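Long-range contacts in pectate lyase 47 (Bacillus sp. TS-47, PDB 1VBL), which probably cleaves pectate chains by eliminative lysis, as a secreted, thermostable, calcium-binding lyase of polysaccharide lyase family 1: residues 141-146 and 161-166; 202-207 and 243-248. All coordinates share one frame; numbering follows the deposited sequence.

How the contacts relate
Following the chain from the N terminus, contact 1 (141-146 with 161-166) closes first, bringing together pieces 15 positions apart at their nearest ends; contact 2 (202-207 with 243-248) then brings together pieces 36 positions apart. The two are in series, neither enclosing nor crossing the other. Both are parallel pairings between successive turns of the right-handed parallel beta-helix of the pectate lyase fold, and their centres lie 10 Å apart. Strands 164-166 and 200-208 are neighbours, so the order across the turns is 144-146, 164-166, 200-208, 239-251. A probable hydrogen bond from Phe165 N to Thr206 O (2.6 Å) and the Arg161-Asp203 salt bridge join the contacts directly.

Contact 1. Residues 141-146 and 161-166; sequences KDAKIK and RNIEFE
Ala143 starts the pairing: its O takes the Glu164 N-H (3.0 Å), while one water accepts from Ala143 N and also lies within reach of Asn162 O, just upstream. Lys144 runs alongside Glu164, both side chains pointing the same way. The lysine is extended beyond CG, and its CD and CE lie against OE2, yet NZ stays 4.2 Å from Glu164 OE2, beyond a salt bridge; a water lies between them, but so close to OE2 that this bridge is doubtful. On the other face, Ile145 sets CG1 against Ile163 CG2 (3.8 Å) and CB against Phe165 CD2 (3.8 Å). Its backbone is held twice, N to Glu164 O (3.0 Å) and O to Glu166 N (2.9 Å, N-H...O 170°), the alternation expected of a parallel ladder; the short strand axes are inclined by 14°. Lys146, bent at chi3 (-58°) and chi4, crosses Glu166 obliquely, CG resting on its CB at 3.6 Å. Glu166 OE2 bonds Asp211 N. These paired strands of neighbouring beta-helix turns are flanked by strand 66-68, whose backbone pairs with Lys144 and Lys146, and by strand 200-208, where Phe207 meets the Phe165 ring.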
loop_
_atom_site.group_PDB
_atom_site.type_symbol
_atom_site.label_atom_id
_atom_site.label_comp_id
_atom_site.label_asym_id
_atom_site.label_seq_id
_atom_site.Cartn_x
_atom_site.Cartn_y
_atom_site.Cartn_z
ATOM N N LYS A 141 -3.087 16.829 -13.680
ATOM C CA LYS A 141 -4.142 15.936 -13.231
ATOM C C LYS A 141 -4.124 14.543 -13.853
ATOM O O LYS A 141 -4.974 13.715 -13.526
ATOM C CB LYS A 141 -5.509 16.581 -13.491
ATOM C CG LYS A 141 -5.793 17.818 -12.644
ATOM C CD LYS A 141 -7.124 18.451 -13.029
ATOM C CE LYS A 141 -7.499 19.599 -12.099
ATOM N NZ LYS A 141 -7.896 19.119 -10.743
ATOM N N ASP A 142 -3.167 14.269 -14.734
ATOM C CA ASP A 142 -3.129 12.952 -15.363
ATOM C C ASP A 142 -1.812 12.190 -15.294
ATOM O O ASP A 142 -1.503 11.409 -16.193
ATOM C CB ASP A 142 -3.578 13.044 -16.827
ATOM C CG ASP A 142 -2.796 14.068 -17.614
ATOM O OD1 ASP A 142 -1.650 14.375 -17.226
ATOM O OD2 ASP A 142 -3.325 14.558 -18.632
ATOM N N ALA A 143 -1.029 12.418 -14.243
ATOM C CA ALA A 143 0.224 11.691 -14.085
ATOM C C ALA A 143 -0.183 10.287 -13.649
ATOM O O ALA A 143 -0.951 10.128 -12.697
ATOM C CB ALA A 143 1.089 12.346 -13.015
ATOM N N LYS A 144 0.322 9.272 -14.342
ATOM C CA LYS A 144 -0.034 7.896 -14.017
ATOM C C LYS A 144 1.124 6.917 -14.135
ATOM O O LYS A 144 2.004 7.066 -14.986
ATOM C CB LYS A 144 -1.165 7.411 -14.931
ATOM C CG LYS A 144 -2.426 8.255 -14.908
ATOM C CD LYS A 144 -3.476 7.690 -15.859
ATOM C CE LYS A 144 -4.738 8.539 -15.864
ATOM N NZ LYS A 144 -5.750 8.005 -16.819
ATOM N N ILE A 145 1.109 5.913 -13.266
ATOM C CA ILE A 145 2.109 4.853 -13.261
ATOM C C ILE A 145 1.301 3.558 -13.329
ATOM O O ILE A 145 0.368 3.366 -12.550
ATOM C CB ILE A 145 2.947 4.849 -11.957
ATOM C CG1 ILE A 145 3.974 5.987 -11.980
ATOM C CG2 ILE A 145 3.651 3.503 -11.790
ATOM C CD1 ILE A 145 5.108 5.784 -12.960
ATOM N N LYS A 146 1.635 2.686 -14.273
ATOM C CA LYS A 146 0.917 1.421 -14.403
ATOM C C LYS A 146 1.877 0.278 -14.708
ATOM O O LYS A 146 3.003 0.506 -15.143
ATOM C CB LYS A 146 -0.120 1.501 -15.529
ATOM C CG LYS A 146 -1.066 2.689 -15.446
ATOM C CD LYS A 146 -2.177 2.619 -16.496
ATOM C CE LYS A 146 -1.638 2.540 -17.918
ATOM N NZ LYS A 146 -1.030 1.220 -18.246
ATOM N N ARG A 161 4.293 12.132 -4.751
ATOM C CA ARG A 161 3.023 12.847 -4.757
ATOM C C ARG A 161 2.390 13.042 -6.129
ATOM O O ARG A 161 3.064 13.009 -7.160
ATOM C CB ARG A 161 3.196 14.242 -4.144
ATOM C CG ARG A 161 3.884 14.297 -2.787
ATOM C CD ARG A 161 4.069 15.745 -2.346
ATOM N NE ARG A 161 2.820 16.369 -1.911
ATOM C CZ ARG A 161 2.666 17.677 -1.707
ATOM N NH1 ARG A 161 3.682 18.509 -1.911
ATOM N NH2 ARG A 161 1.504 18.153 -1.272
ATOM N N ASN A 162 1.080 13.259 -6.104
ATOM C CA ASN A 162 0.277 13.551 -7.286
ATOM C C ASN A 162 0.295 12.553 -8.437
ATOM O O ASN A 162 0.245 12.945 -9.605
ATOM C CB ASN A 162 0.665 14.938 -7.799
ATOM C CG ASN A 162 -0.437 15.587 -8.607
ATOM O OD1 ASN A 162 -1.610 15.506 -8.247
ATOM N ND2 ASN A 162 -0.065 16.246 -9.693
ATOM N N ILE A 163 0.341 11.263 -8.117
ATOM C CA ILE A 163 0.351 10.245 -9.158
ATOM C C ILE A 163 -0.766 9.224 -8.954
ATOM O O ILE A 163 -1.105 8.877 -7.825
ATOM C CB ILE A 163 1.706 9.498 -9.182
ATOM C CG1 ILE A 163 2.823 10.464 -9.586
ATOM C CG2 ILE A 163 1.640 8.312 -10.133
ATOM C CD1 ILE A 163 4.217 9.905 -9.377
ATOM N N GLU A 164 -1.356 8.774 -10.057
ATOM C CA GLU A 164 -2.390 7.758 -9.991
ATOM C C GLU A 164 -1.705 6.439 -10.320
ATOM O O GLU A 164 -1.235 6.234 -11.445
ATOM C CB GLU A 164 -3.503 8.010 -11.007
ATOM C CG GLU A 164 -4.516 6.872 -11.035
ATOM C CD GLU A 164 -5.537 7.004 -12.146
ATOM O OE1 GLU A 164 -6.374 7.925 -12.085
ATOM O OE2 GLU A 164 -5.496 6.183 -13.083
ATOM N N PHE A 165 -1.638 5.558 -9.330
ATOM C CA PHE A 165 -1.007 4.258 -9.505
ATOM C C PHE A 165 -2.016 3.169 -9.816
ATOM O O PHE A 165 -2.930 2.923 -9.027
ATOM C CB PHE A 165 -0.262 3.821 -8.236
ATOM C CG PHE A 165 0.951 4.640 -7.918
ATOM C CD1 PHE A 165 0.840 5.829 -7.199
ATOM C CD2 PHE A 165 2.211 4.213 -8.325
ATOM C CE1 PHE A 165 1.973 6.581 -6.885
ATOM C CE2 PHE A 165 3.351 4.957 -8.019
ATOM C CZ PHE A 165 3.234 6.142 -7.299
ATOM N N GLU A 166 -1.867 2.523 -10.965
ATOM C CA GLU A 166 -2.745 1.404 -11.282
ATOM C C GLU A 166 -1.936 0.216 -10.767
ATOM O O GLU A 166 -0.828 -0.037 -11.246
ATOM C CB GLU A 166 -2.968 1.255 -12.786
ATOM C CG GLU A 166 -3.953 0.140 -13.117
ATOM C CD GLU A 166 -4.066 -0.129 -14.605
ATOM O OE1 GLU A 166 -3.082 -0.616 -15.199
ATOM O OE2 GLU A 166 -5.141 0.148 -15.175
HETATM O O HOH W 1 -6.011 11.140 -11.677
HETATM O O HOH W 2 -1.718 13.721 -11.612
HETATM O O HOH W 3 -6.805 5.531 -15.159
HETATM O O HOH W 4 -2.370 -1.598 -17.433
#

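Contact 2. Residues 202-207 and 243-248; sequences IDHNTF and ISYNVF
Backbone bonds join Ile202 to Ser244 and Asn205 to Val247, with two parallel bridges at each end. Between them, His204 and Tyr245 take left-handed backbone angles, so both strands break at the same level. Side-chain amides fill this break. Asn246 ND2 gives a nearly straight bond (173°) to Ile202 O from above the carbonyl plane, whereas Ser244 N comes nearly end-on to the same O. Asn246 OD1 receives Asn205 N (2.9 Å) and, more loosely, Asn205 ND2 (3.3 Å) from opposite faces of its plane; the near-parallel amides form an asparagine ladder, and Asn205 ND2 also bonds Ile160 O. Among the polar groups, Ser244 OG, set between the backbone N and the carbonyl carbon (chi1 56°), donates to the anti lone pair of Asp203 OD1 (2.7 Å), while OD2 accepts from His204 ND1 (2.7 Å) and pairs with Arg161. Two aromatic pairs follow: Tyr245 CB sits over a His204 face, 3.5 Å from its centroid, the almost parallel rings being laterally displaced, and Phe207 and Phe248 are offset likewise, touching CD2 to CE2 (3.3 Å). Asn277, His276 and Tyr279 of strand 272-280 continue these beta-helix ladders beyond 243-248, and Phe165 of strand 164-166 beyond Phe207.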
loop_
_atom_site.group_PDB
_atom_site.type_symbol
_atom_site.label_atom_id
_atom_site.label_comp_id
_atom_site.label_asym_id
_atom_site.label_seq_id
_atom_site.Cartn_x
_atom_site.Cartn_y
_atom_site.Cartn_z
ATOM N N ILE A 202 4.172 9.914 1.438
ATOM C CA ILE A 202 3.337 9.487 0.314
ATOM C C ILE A 202 2.099 10.363 0.419
ATOM O O ILE A 202 1.271 10.165 1.301
ATOM C CB ILE A 202 2.942 8.011 0.459
ATOM C CG1 ILE A 202 4.205 7.149 0.615
ATOM C CG2 ILE A 202 2.095 7.577 -0.734
ATOM C CD1 ILE A 202 5.215 7.311 -0.512
ATOM N N ASP A 203 1.957 11.314 -0.496
ATOM C CA ASP A 203 0.858 12.271 -0.404
ATOM C C ASP A 203 0.132 12.589 -1.714
ATOM O O ASP A 203 0.750 12.707 -2.769
ATOM C CB ASP A 203 1.434 13.557 0.211
ATOM C CG ASP A 203 0.431 14.687 0.282
ATOM O OD1 ASP A 203 -0.323 14.754 1.273
ATOM O OD2 ASP A 203 0.405 15.508 -0.658
ATOM N N HIS A 204 -1.188 12.738 -1.627
ATOM C CA HIS A 204 -2.020 13.056 -2.784
ATOM C C HIS A 204 -1.822 12.163 -4.003
ATOM O O HIS A 204 -1.664 12.645 -5.124
ATOM C CB HIS A 204 -1.846 14.526 -3.196
ATOM C CG HIS A 204 -2.642 15.485 -2.362
ATOM N ND1 HIS A 204 -2.129 16.108 -1.244
ATOM C CD2 HIS A 204 -3.922 15.914 -2.477
ATOM C CE1 HIS A 204 -3.058 16.880 -0.708
ATOM N NE2 HIS A 204 -4.156 16.780 -1.437
ATOM N N ASN A 205 -1.833 10.857 -3.776
ATOM C CA ASN A 205 -1.710 9.899 -4.860
ATOM C C ASN A 205 -3.026 9.142 -4.876
ATOM O O ASN A 205 -3.816 9.225 -3.934
ATOM C CB ASN A 205 -0.564 8.919 -4.603
ATOM C CG ASN A 205 0.786 9.604 -4.548
ATOM O OD1 ASN A 205 1.282 10.114 -5.559
ATOM N ND2 ASN A 205 1.390 9.622 -3.366
ATOM N N THR A 206 -3.275 8.425 -5.961
ATOM C CA THR A 206 -4.482 7.630 -6.067
ATOM C C THR A 206 -4.029 6.216 -6.390
ATOM O O THR A 206 -3.167 6.010 -7.243
ATOM C CB THR A 206 -5.424 8.168 -7.164
ATOM O OG1 THR A 206 -5.968 9.427 -6.741
ATOM C CG2 THR A 206 -6.567 7.193 -7.416
ATOM N N PHE A 207 -4.582 5.246 -5.672
ATOM C CA PHE A 207 -4.229 3.846 -5.873
ATOM C C PHE A 207 -5.490 3.097 -6.267
ATOM O O PHE A 207 -6.499 3.176 -5.572
ATOM C CB PHE A 207 -3.661 3.265 -4.578
ATOM C CG PHE A 207 -2.385 3.921 -4.126
ATOM C CD1 PHE A 207 -1.149 3.415 -4.520
ATOM C CD2 PHE A 207 -2.420 5.056 -3.319
ATOM C CE1 PHE A 207 0.036 4.027 -4.117
ATOM C CE2 PHE A 207 -1.241 5.678 -2.909
ATOM C CZ PHE A 207 -0.011 5.163 -3.308
ATOM N N ILE A 243 1.541 9.014 5.463
ATOM C CA ILE A 243 0.674 8.668 4.337
ATOM C C ILE A 243 -0.533 9.590 4.457
ATOM O O ILE A 243 -1.390 9.397 5.326
ATOM C CB ILE A 243 0.228 7.194 4.445
ATOM C CG1 ILE A 243 1.461 6.285 4.398
ATOM C CG2 ILE A 243 -0.757 6.854 3.333
ATOM C CD1 ILE A 243 1.153 4.825 4.643
ATOM N N SER A 244 -0.608 10.586 3.579
ATOM C CA SER A 244 -1.686 11.557 3.671
ATOM C C SER A 244 -2.388 11.946 2.380
ATOM O O SER A 244 -1.787 11.986 1.308
ATOM C CB SER A 244 -1.145 12.825 4.324
ATOM O OG SER A 244 -0.035 13.319 3.594
ATOM N N TYR A 245 -3.676 12.246 2.507
ATOM C CA TYR A 245 -4.485 12.678 1.379
ATOM C C TYR A 245 -4.394 11.814 0.125
ATOM O O TYR A 245 -4.371 12.334 -0.991
ATOM C CB TYR A 245 -4.127 14.122 1.039
ATOM C CG TYR A 245 -4.629 15.112 2.066
ATOM C CD1 TYR A 245 -5.949 15.550 2.040
ATOM C CD2 TYR A 245 -3.792 15.595 3.070
ATOM C CE1 TYR A 245 -6.427 16.451 2.989
ATOM C CE2 TYR A 245 -4.261 16.499 4.030
ATOM C CZ TYR A 245 -5.581 16.920 3.979
ATOM O OH TYR A 245 -6.069 17.811 4.908
ATOM N N ASN A 246 -4.354 10.499 0.314
ATOM C CA ASN A 246 -4.299 9.565 -0.807
ATOM C C ASN A 246 -5.657 8.907 -0.965
ATOM O O ASN A 246 -6.458 8.867 -0.031
ATOM C CB ASN A 246 -3.274 8.454 -0.552
ATOM C CG ASN A 246 -1.868 8.978 -0.417
ATOM O OD1 ASN A 246 -1.247 9.394 -1.401
ATOM N ND2 ASN A 246 -1.350 8.966 0.807
ATOM N N VAL A 247 -5.917 8.396 -2.160
ATOM C CA VAL A 247 -7.150 7.676 -2.413
ATOM C C VAL A 247 -6.732 6.226 -2.634
ATOM O O VAL A 247 -5.791 5.959 -3.377
ATOM C CB VAL A 247 -7.871 8.171 -3.692
ATOM C CG1 VAL A 247 -8.992 7.198 -4.057
ATOM C CG2 VAL A 247 -8.455 9.562 -3.469
ATOM N N PHE A 248 -7.404 5.306 -1.951
ATOM C CA PHE A 248 -7.149 3.879 -2.102
ATOM C C PHE A 248 -8.511 3.309 -2.467
ATOM O O PHE A 248 -9.433 3.321 -1.655
ATOM C CB PHE A 248 -6.663 3.251 -0.793
ATOM C CG PHE A 248 -5.371 3.816 -0.292
ATOM C CD1 PHE A 248 -5.363 4.878 0.606
ATOM C CD2 PHE A 248 -4.156 3.293 -0.727
ATOM C CE1 PHE A 248 -4.158 5.416 1.068
ATOM C CE2 PHE A 248 -2.948 3.822 -0.273
ATOM C CZ PHE A 248 -2.948 4.886 0.624
#